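PDB 3OWA: acyl-CoA dehydrogenase from Bacillus anthracis, which binds FAD and probably uses it to catalyse the alpha,beta-dehydrogenation of acyl-CoA thioesters, as acyl-CoA dehydrogenases of this family do. Local coordinates for residues L77-G81 against H115-V119; S123-V127 against Y138-L142; L163-A169 against Y199-G204; V179-Q185 against T237-A243; D215-V219 against A243-N249. One frame throughout, in Å; residues are numbered along the deposited sequence.

Contact 1 (L77-G81 against H115-V119); sequences LGLLG and HGAHV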
# COMPACT_ATOMS: atom_id res chain seq x y z
N LEU A 77 25.62 13.49 -23.40
CA LEU A 77 24.48 14.30 -23.83
C LEU A 77 24.26 15.51 -22.90
O LEU A 77 23.29 16.25 -23.05
CB LEU A 77 23.21 13.45 -23.94
CG LEU A 77 23.24 12.35 -25.00
CD1 LEU A 77 22.10 11.38 -24.79
CD2 LEU A 77 23.18 12.99 -26.40
N GLY A 78 25.15 15.69 -21.93
CA GLY A 78 24.99 16.77 -20.96
C GLY A 78 24.05 16.45 -19.80
O GLY A 78 23.85 17.29 -18.93
N LEU A 79 23.48 15.24 -19.78
CA LEU A 79 22.54 14.82 -18.70
C LEU A 79 23.14 14.57 -17.30
O LEU A 79 22.39 14.42 -16.32
CB LEU A 79 21.72 13.59 -19.15
CG LEU A 79 20.97 13.75 -20.49
CD1 LEU A 79 20.25 12.47 -20.92
CD2 LEU A 79 20.00 14.94 -20.47
N LEU A 80 24.46 14.54 -17.19
CA LEU A 80 25.07 14.44 -15.88
C LEU A 80 25.61 15.75 -15.35
O LEU A 80 26.11 15.82 -14.23
CB LEU A 80 26.23 13.43 -15.92
CG LEU A 80 25.89 11.96 -16.21
CD1 LEU A 80 27.08 11.13 -15.79
CD2 LEU A 80 24.68 11.52 -15.44
N GLY A 81 25.55 16.80 -16.17
CA GLY A 81 26.15 18.07 -15.80
C GLY A 81 25.22 19.27 -15.81
O GLY A 81 25.69 20.40 -15.81
N HIS A 115 21.28 7.40 -11.43
CA HIS A 115 21.55 8.70 -11.99
C HIS A 115 21.37 9.81 -10.91
O HIS A 115 22.23 10.69 -10.76
CB HIS A 115 20.59 8.93 -13.15
CG HIS A 115 20.60 10.33 -13.66
ND1 HIS A 115 19.70 11.29 -13.23
CD2 HIS A 115 21.36 10.93 -14.61
CE1 HIS A 115 19.94 12.43 -13.86
NE2 HIS A 115 20.95 12.24 -14.69
N GLY A 116 20.25 9.76 -10.18
CA GLY A 116 19.94 10.77 -9.14
C GLY A 116 20.98 10.85 -8.05
O GLY A 116 21.26 11.95 -7.55
N ALA A 117 21.50 9.70 -7.60
CA ALA A 117 22.56 9.68 -6.59
C ALA A 117 23.85 10.29 -7.18
O ALA A 117 24.61 10.95 -6.47
CB ALA A 117 22.84 8.27 -6.11
N HIS A 118 24.10 10.07 -8.46
CA HIS A 118 25.26 10.71 -9.02
C HIS A 118 25.11 12.24 -9.13
O HIS A 118 26.00 12.95 -8.70
CB HIS A 118 25.67 10.12 -10.38
CG HIS A 118 26.74 10.92 -11.06
ND1 HIS A 118 28.08 10.83 -10.71
CD2 HIS A 118 26.67 11.89 -12.02
CE1 HIS A 118 28.78 11.66 -11.46
NE2 HIS A 118 27.96 12.31 -12.26
N VAL A 119 24.03 12.73 -9.74
CA VAL A 119 23.90 14.16 -9.99
C VAL A 119 23.40 14.94 -8.75
O VAL A 119 23.57 16.15 -8.69
CB VAL A 119 22.95 14.48 -11.19
CG1 VAL A 119 23.46 13.81 -12.48
CG2 VAL A 119 21.47 14.12 -10.86
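Segment 77-81 is the loop that leaves helix 64-76, and segment 115-119 is part of helix 110-122. Gly78, at phi/psi 83/0, ends the first helix in a Schellman motif; a side chain there would jam against the preceding carbonyl. A type I turn follows from Gly78 to Gly81, its Gly81 N to Gly78 O bond measuring 3.3 Å. The backbones come nearest at Leu80 and Val119, CA atoms 6.0 Å apart. The turn presents the carbonyl of Leu79 to the helix, where His115 NE2 donates to Leu79 O at 3.1 Å and 173°, near the imidazole plane. Leu80 fills the space beside this bond: its CD2 lies 3.5 Å from His115 CD2 and 3.9 Å from Val119 CG1, while its CD1 is 3.8 Å from His118 NE2, a nitrogen hydrogen-bonded to Leu142 O. Phe105 stacks on His115, and Leu79 packs on helix 35-52. The Schellman-capped turn after helix 64-76 docks on helix 110-122 in the helical N-terminal domain of the acyl-CoA dehydrogenase fold.

Contact 2 (S123-V127 against Y138-L142); sequences SLPIV and YLPLL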
# COMPACT_ATOMS: atom_id res chain seq x y z
N SER A 123 27.11 14.58 -6.20
CA SER A 123 27.88 15.65 -6.82
C SER A 123 27.64 17.00 -6.16
O SER A 123 28.59 17.79 -6.00
CB SER A 123 27.56 15.80 -8.32
OG SER A 123 28.12 14.72 -9.07
N LEU A 124 26.39 17.27 -5.80
CA LEU A 124 25.99 18.58 -5.27
C LEU A 124 26.73 19.01 -3.99
O LEU A 124 26.90 20.20 -3.78
CB LEU A 124 24.48 18.68 -5.05
CG LEU A 124 23.64 18.74 -6.33
CD1 LEU A 124 22.16 18.83 -5.99
CD2 LEU A 124 24.08 19.88 -7.27
N PRO A 125 27.16 18.08 -3.14
CA PRO A 125 27.96 18.60 -2.00
C PRO A 125 29.21 19.36 -2.44
O PRO A 125 29.62 20.30 -1.78
CB PRO A 125 28.33 17.35 -1.22
CG PRO A 125 27.15 16.41 -1.52
CD PRO A 125 26.76 16.67 -2.94
N ILE A 126 29.80 18.97 -3.56
CA ILE A 126 30.99 19.64 -4.11
C ILE A 126 30.56 20.91 -4.84
O ILE A 126 31.18 21.97 -4.68
CB ILE A 126 31.84 18.70 -5.02
CG1 ILE A 126 32.35 17.50 -4.19
CG2 ILE A 126 33.03 19.47 -5.64
CD1 ILE A 126 33.08 16.41 -5.01
N VAL A 127 29.50 20.82 -5.63
CA VAL A 127 28.93 22.00 -6.28
C VAL A 127 28.60 23.12 -5.27
O VAL A 127 28.95 24.28 -5.49
CB VAL A 127 27.66 21.66 -7.13
CG1 VAL A 127 27.03 22.95 -7.72
CG2 VAL A 127 28.00 20.66 -8.27
N TYR A 138 37.19 18.20 -9.12
CA TYR A 138 36.24 17.08 -9.21
C TYR A 138 35.13 17.28 -10.22
O TYR A 138 34.79 16.35 -10.94
CB TYR A 138 35.69 16.65 -7.83
CG TYR A 138 36.75 16.00 -6.96
CD1 TYR A 138 37.43 16.73 -5.98
CD2 TYR A 138 37.10 14.65 -7.14
CE1 TYR A 138 38.43 16.14 -5.18
CE2 TYR A 138 38.11 14.05 -6.35
CZ TYR A 138 38.76 14.80 -5.38
OH TYR A 138 39.74 14.25 -4.59
N LEU A 139 34.61 18.49 -10.33
CA LEU A 139 33.39 18.74 -11.12
C LEU A 139 33.47 18.44 -12.63
O LEU A 139 32.52 17.84 -13.16
CB LEU A 139 32.81 20.12 -10.87
CG LEU A 139 32.37 20.34 -9.42
CD1 LEU A 139 31.78 21.71 -9.32
CD2 LEU A 139 31.33 19.29 -8.99
N PRO A 140 34.58 18.85 -13.32
CA PRO A 140 34.66 18.58 -14.76
C PRO A 140 34.49 17.11 -15.07
O PRO A 140 33.92 16.75 -16.08
CB PRO A 140 36.09 19.05 -15.14
CG PRO A 140 36.40 20.14 -14.14
CD PRO A 140 35.68 19.73 -12.86
N LEU A 141 34.97 16.26 -14.18
CA LEU A 141 34.93 14.83 -14.37
C LEU A 141 33.55 14.25 -13.99
O LEU A 141 33.03 13.37 -14.69
CB LEU A 141 36.01 14.22 -13.50
CG LEU A 141 37.44 14.70 -13.78
CD1 LEU A 141 38.26 14.53 -12.50
CD2 LEU A 141 38.05 13.89 -14.98
N LEU A 142 32.97 14.74 -12.90
CA LEU A 142 31.66 14.32 -12.47
C LEU A 142 30.60 14.76 -13.48
O LEU A 142 29.65 14.02 -13.78
CB LEU A 142 31.36 14.85 -11.07
CG LEU A 142 32.21 14.27 -9.92
CD1 LEU A 142 31.92 15.03 -8.63
CD2 LEU A 142 31.95 12.79 -9.67
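Two successive helices of the N-terminal domain of the acyl-CoA dehydrogenase fold, 124-129 and 132-144, meet here through interlocking aliphatic side chains. Ile126 is the main bump on the first, with 70 Å² of its surface covered by segment 138-142. Its CA-to-CB bond points across the interface, and the extended chi2 of 174° carries CD1 into a hollow bordered by Tyr138 CB at 3.8 Å and Leu142 CD1 at 4.0 Å. The CG2 branch of Ile126 meets Leu139 CD2 at 3.8 Å. Leu139 is the answering projection: its CA-to-CB bond runs sideways, yet its mt rotamer brings CD2 into the notch between Ile126 and Val127, 3.7 Å from Val127 CG2. CA atoms approach to 6.9 Å (Ser123 with Leu142) and 7.3 Å (Val127 with Leu139). Ser123 OG rests 3.8 Å from Leu142 CB. Pro140 sits where segment 138-142 kinks, and the Leu141 N to Tyr138 O bond of 3.2 Å is weak. Ile126 also touches Ile197, and Tyr138 touches Val195, both on strand 195-202.

The polar ends turn to other partners: Ser123 OG bonds to His118 O, and Tyr138 OH bonds to Glu213 and Asn249. All six touching residues are buried, and the cross-segment contacts are van der Waals. The association therefore rests on shape fit and exclusion of water rather than on directional bonds, burying 264 Å² in total.

Contact 3 (L163-A169 against Y199-G204); sequences LGAKTTA and YAKIDG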
# COMPACT_ATOMS: atom_id res chain seq x y z
N LEU A 163 23.21 12.02 12.53
CA LEU A 163 24.36 12.65 13.22
C LEU A 163 24.95 11.75 14.29
O LEU A 163 25.98 12.07 14.90
CB LEU A 163 23.97 14.02 13.82
CG LEU A 163 23.23 15.02 12.91
CD1 LEU A 163 22.95 16.32 13.66
CD2 LEU A 163 23.95 15.28 11.59
N GLY A 164 24.29 10.62 14.55
CA GLY A 164 24.85 9.58 15.41
C GLY A 164 25.93 8.71 14.73
O GLY A 164 26.33 7.68 15.27
N ALA A 165 26.42 9.12 13.56
CA ALA A 165 27.50 8.38 12.88
C ALA A 165 28.63 8.04 13.84
O ALA A 165 29.04 8.87 14.67
CB ALA A 165 28.03 9.17 11.71
N LYS A 166 29.13 6.82 13.74
CA LYS A 166 30.26 6.34 14.58
C LYS A 166 31.60 6.25 13.80
O LYS A 166 32.65 6.05 14.40
CB LYS A 166 29.89 4.99 15.15
CG LYS A 166 28.99 5.07 16.38
CD LYS A 166 28.50 3.67 16.77
CE LYS A 166 27.40 3.71 17.85
NZ LYS A 166 27.89 4.09 19.21
N THR A 167 31.57 6.40 12.47
CA THR A 167 32.83 6.54 11.72
C THR A 167 33.69 7.71 12.24
O THR A 167 33.22 8.85 12.36
CB THR A 167 32.55 6.73 10.20
OG1 THR A 167 31.82 5.60 9.73
CG2 THR A 167 33.85 6.87 9.35
N THR A 168 34.96 7.42 12.52
CA THR A 168 35.91 8.40 13.03
C THR A 168 36.94 8.83 12.00
O THR A 168 37.22 8.11 11.01
CB THR A 168 36.66 7.85 14.23
OG1 THR A 168 37.34 6.66 13.83
CG2 THR A 168 35.69 7.52 15.35
N ALA A 169 37.53 10.00 12.24
CA ALA A 169 38.57 10.55 11.41
C ALA A 169 39.61 11.22 12.32
O ALA A 169 39.26 12.03 13.21
CB ALA A 169 38.02 11.54 10.39
N TYR A 199 30.71 11.09 5.64
CA TYR A 199 30.63 11.86 6.88
C TYR A 199 31.25 11.06 7.98
O TYR A 199 31.00 9.85 8.07
CB TYR A 199 29.16 12.07 7.23
CG TYR A 199 28.47 13.07 6.35
CD1 TYR A 199 28.39 14.42 6.73
CD2 TYR A 199 27.86 12.67 5.16
CE1 TYR A 199 27.71 15.35 5.93
CE2 TYR A 199 27.18 13.61 4.36
CZ TYR A 199 27.11 14.92 4.74
OH TYR A 199 26.40 15.81 3.92
N ALA A 200 32.06 11.71 8.83
CA ALA A 200 32.78 11.04 9.91
C ALA A 200 33.02 12.06 11.02
O ALA A 200 32.96 13.25 10.75
CB ALA A 200 34.13 10.50 9.43
N LYS A 201 33.28 11.60 12.23
CA LYS A 201 33.54 12.53 13.33
C LYS A 201 35.04 12.64 13.60
O LYS A 201 35.66 11.67 14.02
CB LYS A 201 32.78 12.14 14.61
CG LYS A 201 31.28 12.26 14.45
CD LYS A 201 30.55 11.87 15.74
CE LYS A 201 29.05 12.06 15.56
NZ LYS A 201 28.31 11.78 16.85
N ILE A 202 35.60 13.83 13.34
CA ILE A 202 37.02 14.11 13.63
C ILE A 202 37.27 13.96 15.12
O ILE A 202 36.55 14.53 15.90
CB ILE A 202 37.44 15.49 13.09
CG1 ILE A 202 37.40 15.44 11.56
CG2 ILE A 202 38.87 15.86 13.62
CD1 ILE A 202 37.46 16.77 10.85
N ASP A 203 38.27 13.15 15.49
CA ASP A 203 38.53 12.75 16.88
C ASP A 203 37.31 12.16 17.58
O ASP A 203 37.23 12.16 18.80
CB ASP A 203 39.11 13.92 17.71
CG ASP A 203 40.39 14.49 17.10
OD1 ASP A 203 40.63 15.70 17.28
OD2 ASP A 203 41.14 13.73 16.44
N GLY A 204 36.37 11.65 16.79
CA GLY A 204 35.17 11.05 17.33
C GLY A 204 34.24 12.08 17.95
O GLY A 204 33.35 11.72 18.72
O HOH W 1 28.51 9.20 17.31
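Parallel pairing of strands 168-171 and 195-202 joins these segments in the beta domain of the acyl-CoA dehydrogenase fold. Thr168 pairs with Lys201 (CA-CA 4.8 Å) and Ala169 with Ile202 (CA-CA 4.5 Å). Backbone donors and acceptors alternate: Lys201 N gives to Thr167 O (2.8 Å, 169°), Ala169 N to Lys201 O (3.1 Å, 148°), and Asp203 N to Ala169 O (2.7 Å, 156°). Lys201 O also accepts Gly204 N at 2.9 Å, closing a type II turn with Asp203 at i+2 (phi 53°); Gly204, which ends it, also has positive phi. Ala169 O receives a CA-H...O contact from Ile202 CA (3.1 Å). On the face carrying Ala169 and Ile202, Ala169 CB touches Ala200 CB and Ile202 CG1, both at 4.1 Å. Thr167 OG1 is satisfied by Glu155, and Tyr199 OH by Tyr151. Extended from chi2 to chi4, Lys201 runs back along the loop: Lys201 NZ makes a weak 3.1 Å bond to Leu163 O and donates a hydrogen bond to a water 2.6 Å away, which donates to Ala165 O at 2.7 Å.

Contact 4 (V179-Q185 against T237-A243); sequences VLNGEKQ and TLILEDA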
# COMPACT_ATOMS: atom_id res chain seq x y z
N VAL A 179 42.76 9.87 8.81
CA VAL A 179 42.69 8.41 8.88
C VAL A 179 41.25 8.03 9.28
O VAL A 179 40.80 8.31 10.41
CB VAL A 179 43.74 7.82 9.88
CG1 VAL A 179 43.62 6.32 9.98
CG2 VAL A 179 45.19 8.19 9.47
N LEU A 180 40.50 7.45 8.34
CA LEU A 180 39.06 7.18 8.59
C LEU A 180 38.80 5.71 8.93
O LEU A 180 39.34 4.79 8.26
CB LEU A 180 38.20 7.61 7.39
CG LEU A 180 37.66 9.04 7.44
CD1 LEU A 180 38.80 10.03 7.28
CD2 LEU A 180 36.60 9.25 6.32
N ASN A 181 37.98 5.48 9.94
CA ASN A 181 37.58 4.12 10.31
C ASN A 181 36.10 4.01 10.56
O ASN A 181 35.55 4.77 11.37
CB ASN A 181 38.34 3.65 11.56
CG ASN A 181 39.76 3.30 11.27
OD1 ASN A 181 40.69 4.10 11.52
ND2 ASN A 181 39.97 2.09 10.76
N GLY A 182 35.48 3.04 9.91
CA GLY A 182 34.05 2.75 10.11
C GLY A 182 33.42 2.16 8.86
O GLY A 182 34.12 1.76 7.91
N GLU A 183 32.08 2.08 8.87
CA GLU A 183 31.34 1.45 7.78
C GLU A 183 30.12 2.28 7.51
O GLU A 183 29.43 2.73 8.43
CB GLU A 183 30.89 0.04 8.20
CG GLU A 183 32.04 -0.97 8.43
CD GLU A 183 31.54 -2.42 8.49
OE1 GLU A 183 30.42 -2.63 9.02
OE2 GLU A 183 32.26 -3.34 8.01
N LYS A 184 29.89 2.55 6.25
CA LYS A 184 28.72 3.31 5.85
C LYS A 184 27.81 2.33 5.15
O LYS A 184 28.26 1.58 4.25
CB LYS A 184 29.12 4.47 4.92
CG LYS A 184 30.35 5.27 5.41
CD LYS A 184 30.14 6.00 6.76
CE LYS A 184 29.05 7.05 6.71
NZ LYS A 184 28.96 7.72 8.13
N GLN A 185 26.53 2.38 5.47
CA GLN A 185 25.61 1.36 5.00
C GLN A 185 24.66 1.80 3.88
O GLN A 185 24.16 2.89 3.93
CB GLN A 185 24.77 0.88 6.16
CG GLN A 185 23.87 -0.36 5.81
CD GLN A 185 23.29 -0.99 7.08
OE1 GLN A 185 23.97 -1.72 7.77
NE2 GLN A 185 22.07 -0.65 7.41
N THR A 237 27.91 -1.78 1.38
CA THR A 237 28.46 -1.06 2.51
C THR A 237 29.85 -0.55 2.07
O THR A 237 30.60 -1.30 1.44
CB THR A 237 28.59 -2.07 3.72
OG1 THR A 237 27.27 -2.32 4.19
CG2 THR A 237 29.45 -1.49 4.86
N LEU A 238 30.17 0.69 2.41
CA LEU A 238 31.53 1.22 2.22
C LEU A 238 32.37 0.96 3.45
O LEU A 238 32.01 1.39 4.56
CB LEU A 238 31.44 2.72 1.97
CG LEU A 238 32.77 3.45 1.71
CD1 LEU A 238 33.43 2.99 0.41
CD2 LEU A 238 32.45 4.96 1.65
N ILE A 239 33.48 0.26 3.28
CA ILE A 239 34.28 -0.17 4.46
C ILE A 239 35.56 0.69 4.52
O ILE A 239 36.33 0.77 3.54
CB ILE A 239 34.65 -1.65 4.34
CG1 ILE A 239 33.38 -2.53 4.09
CG2 ILE A 239 35.54 -2.13 5.51
CD1 ILE A 239 33.72 -4.00 3.70
N LEU A 240 35.75 1.38 5.64
CA LEU A 240 36.89 2.27 5.83
C LEU A 240 37.80 1.70 6.92
O LEU A 240 37.46 1.73 8.11
CB LEU A 240 36.39 3.69 6.20
CG LEU A 240 35.39 4.23 5.17
CD1 LEU A 240 34.60 5.42 5.69
CD2 LEU A 240 36.06 4.51 3.78
N GLU A 241 38.95 1.21 6.52
CA GLU A 241 39.92 0.57 7.44
C GLU A 241 41.25 1.34 7.31
O GLU A 241 42.05 1.12 6.37
CB GLU A 241 40.04 -0.93 7.13
CG GLU A 241 38.74 -1.73 7.45
CD GLU A 241 38.72 -3.20 6.87
OE1 GLU A 241 37.93 -4.04 7.39
OE2 GLU A 241 39.44 -3.50 5.88
N ASP A 242 41.43 2.31 8.21
CA ASP A 242 42.51 3.28 8.08
C ASP A 242 42.54 3.88 6.65
O ASP A 242 43.60 3.95 6.02
CB ASP A 242 43.85 2.64 8.42
CG ASP A 242 44.02 2.36 9.91
OD1 ASP A 242 44.87 1.50 10.23
OD2 ASP A 242 43.37 2.99 10.77
N ALA A 243 41.36 4.26 6.15
CA ALA A 243 41.24 4.92 4.84
C ALA A 243 41.95 6.28 4.94
O ALA A 243 41.75 7.02 5.92
CB ALA A 243 39.76 5.11 4.47
O HOH W 2 26.71 -2.13 6.70
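In the beta domain of the acyl-CoA dehydrogenase fold, strand 237-240 runs antiparallel to strand 179-185, their axes 4.6 Å apart at closest approach and their directions 169° apart. Thr237 CG2 meets Glu183 CB at 3.9 Å, and Thr237 OG1 lies 2.6 Å from a water that donates to Gln185 OE1 at 3.0 Å. Leu238 forms a hydrogen-bonded pair with Lys184 (Leu238 N to Lys184 O 2.8 Å, Lys184 N to Leu238 O 2.9 Å). Ile239 faces Glu183 as a non-hydrogen-bonded pair, CA atoms 4.7 Å apart. Leu240 repeats the two-bond pattern with Gly182 (Leu240 N to Gly182 O 2.8 Å, Gly182 N to Leu240 O 3.0 Å). At phi/psi 152/-169, a CB on Gly182 would jam against the preceding carbonyl. At Glu241 and Asp242 the chain turns a corner. Asp242, at 49/46, and Ala243 together face Leu180 in a G1 beta bulge that shifts the register by one. Ala243 then resumes pairing: Leu180 N gives to Ala243 O at 2.8 Å, and Ala243 N to Leu180 O at 3.0 Å.

Leu180, Leu238, Leu240 and Ala243 share one face and pack with Val198 and Val219. Lys184 also begins there, but its NZ is paired with Glu155 in a salt bridge. Gln185 NE2 bonds to Tyr386 of the second subunit, an FAD-pocket residue. Six backbone hydrogen bonds between the segments thus combine with one apolar face, accommodating a buried charge by pairing it.

Contact 5 (D215-V219 against A243-N249); sequences DYAGV and ALVPKEN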
# COMPACT_ATOMS: atom_id res chain seq x y z
N ASP A 215 39.91 4.84 -4.83
CA ASP A 215 41.31 4.39 -4.91
C ASP A 215 42.23 4.77 -3.73
O ASP A 215 43.38 4.30 -3.68
CB ASP A 215 41.91 4.84 -6.25
CG ASP A 215 41.42 3.98 -7.42
OD1 ASP A 215 41.54 4.43 -8.58
OD2 ASP A 215 40.88 2.86 -7.17
N TYR A 216 41.71 5.52 -2.75
CA TYR A 216 42.53 5.83 -1.56
C TYR A 216 42.79 4.53 -0.78
O TYR A 216 41.97 3.61 -0.80
CB TYR A 216 41.84 6.84 -0.62
CG TYR A 216 41.77 8.28 -1.16
CD1 TYR A 216 42.57 8.69 -2.23
CD2 TYR A 216 40.94 9.25 -0.55
CE1 TYR A 216 42.55 10.01 -2.71
CE2 TYR A 216 40.90 10.58 -1.03
CZ TYR A 216 41.68 10.94 -2.13
OH TYR A 216 41.68 12.24 -2.62
N ALA A 217 43.94 4.47 -0.14
CA ALA A 217 44.29 3.32 0.68
C ALA A 217 43.22 3.11 1.75
O ALA A 217 42.71 4.09 2.30
CB ALA A 217 45.65 3.56 1.36
N GLY A 218 42.88 1.84 2.00
CA GLY A 218 42.02 1.43 3.12
C GLY A 218 40.54 1.52 2.79
O GLY A 218 39.71 1.46 3.69
N VAL A 219 40.19 1.73 1.52
CA VAL A 219 38.78 1.84 1.09
C VAL A 219 38.34 0.57 0.37
O VAL A 219 39.01 0.12 -0.58
CB VAL A 219 38.54 3.05 0.16
CG1 VAL A 219 37.06 3.14 -0.24
CG2 VAL A 219 38.95 4.35 0.86
N ALA A 243 41.36 4.26 6.15
CA ALA A 243 41.24 4.92 4.84
C ALA A 243 41.95 6.28 4.94
O ALA A 243 41.75 7.02 5.92
CB ALA A 243 39.76 5.11 4.47
N LEU A 244 42.79 6.58 3.95
CA LEU A 244 43.68 7.77 4.02
C LEU A 244 43.15 8.82 3.12
O LEU A 244 43.11 8.64 1.93
CB LEU A 244 45.11 7.45 3.57
CG LEU A 244 45.98 6.60 4.47
CD1 LEU A 244 47.44 6.64 3.99
CD2 LEU A 244 45.89 7.07 5.92
N VAL A 245 42.75 9.94 3.69
CA VAL A 245 42.11 11.00 2.95
C VAL A 245 42.93 12.28 3.09
O VAL A 245 43.13 12.74 4.20
CB VAL A 245 40.71 11.27 3.52
CG1 VAL A 245 40.03 12.41 2.73
CG2 VAL A 245 39.84 9.94 3.54
N PRO A 246 43.40 12.86 1.98
CA PRO A 246 44.20 14.10 2.09
C PRO A 246 43.46 15.16 2.89
O PRO A 246 42.26 15.30 2.75
CB PRO A 246 44.32 14.57 0.65
CG PRO A 246 44.31 13.31 -0.13
CD PRO A 246 43.29 12.44 0.58
N LYS A 247 44.21 15.89 3.71
CA LYS A 247 43.67 16.93 4.57
C LYS A 247 42.81 17.93 3.77
O LYS A 247 41.81 18.42 4.27
CB LYS A 247 44.86 17.64 5.25
CG LYS A 247 44.51 18.72 6.21
CD LYS A 247 45.76 19.46 6.67
CE LYS A 247 46.39 20.28 5.55
NZ LYS A 247 47.34 21.23 6.16
N GLU A 248 43.21 18.21 2.54
CA GLU A 248 42.52 19.17 1.69
C GLU A 248 41.19 18.63 1.10
O GLU A 248 40.45 19.37 0.42
CB GLU A 248 43.45 19.65 0.56
CG GLU A 248 43.89 18.54 -0.42
CD GLU A 248 45.28 17.91 -0.10
OE1 GLU A 248 45.77 17.99 1.08
OE2 GLU A 248 45.85 17.29 -1.05
N ASN A 249 40.91 17.35 1.35
CA ASN A 249 39.63 16.77 0.96
C ASN A 249 38.54 16.93 1.99
O ASN A 249 37.40 16.50 1.74
CB ASN A 249 39.79 15.32 0.55
CG ASN A 249 40.27 15.19 -0.86
OD1 ASN A 249 41.13 15.95 -1.28
ND2 ASN A 249 39.72 14.25 -1.60
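A type II turn from Tyr216 to Val219 packs on strand 243-246 at one end of the beta domain. Tyr216, with chi1 at -71° (m) and chi2 at -16°, brings the CD2/CE2 side of its ring against Leu244-Pro246: Tyr216 CE2 is 3.4 Å from Pro246 CD and 4.3 Å from Val245 CG1, and Tyr216 CD2 is 3.4 Å from Leu244 O. Val219, in the t rotamer, sets CG2 3.8 Å from Ala243 CB, while Leu244 in mt meets Ala217 CB with its CG at 4.4 Å. Gly218 has phi of 86°, and a CB there would come 2.8 Å from Ala243 N, so this close approach, CA-CA 4.0 Å, suits glycine. The backbone link is Leu244 N to Ala217 O, 3.0 Å at 149°, joined by a CA-H...O contact from Ala243 CA to the same oxygen, also 3.0 Å. Asn249 ND2, with chi1 -81° (m), is hydrogen-bonded to Ile211 O and Tyr138 OH; it lies at the edge of the Tyr216 ring, near its plane, 3.0 Å from Tyr216 OH.

Contacts 1 and 2 belong to the helical N-terminal domain, contacts 3, 4 and 5 to the sheet of the beta domain. His118 joins the first two, whose centres are 10 Å apart: His118 O lies 2.8 Å from Ser123 OG, and His118 NE2 2.8 Å from Leu142 O. Contact 2 reaches contact 5 across the domain boundary, with Tyr138 OH 3.0 Å from Asn249 ND2. Contacts 3 and 4 are linked by Thr168 O to Asn181 N (2.9 Å), and contacts 4 and 5 share Ala243. Bound FAD lies about 6 Å from the side chain of Gln185, 7 Å from Tyr199, 10 Å from His118 and 13 Å from Ser123; of contacts 1 to 4, contacts 3 and 4 come nearest to it.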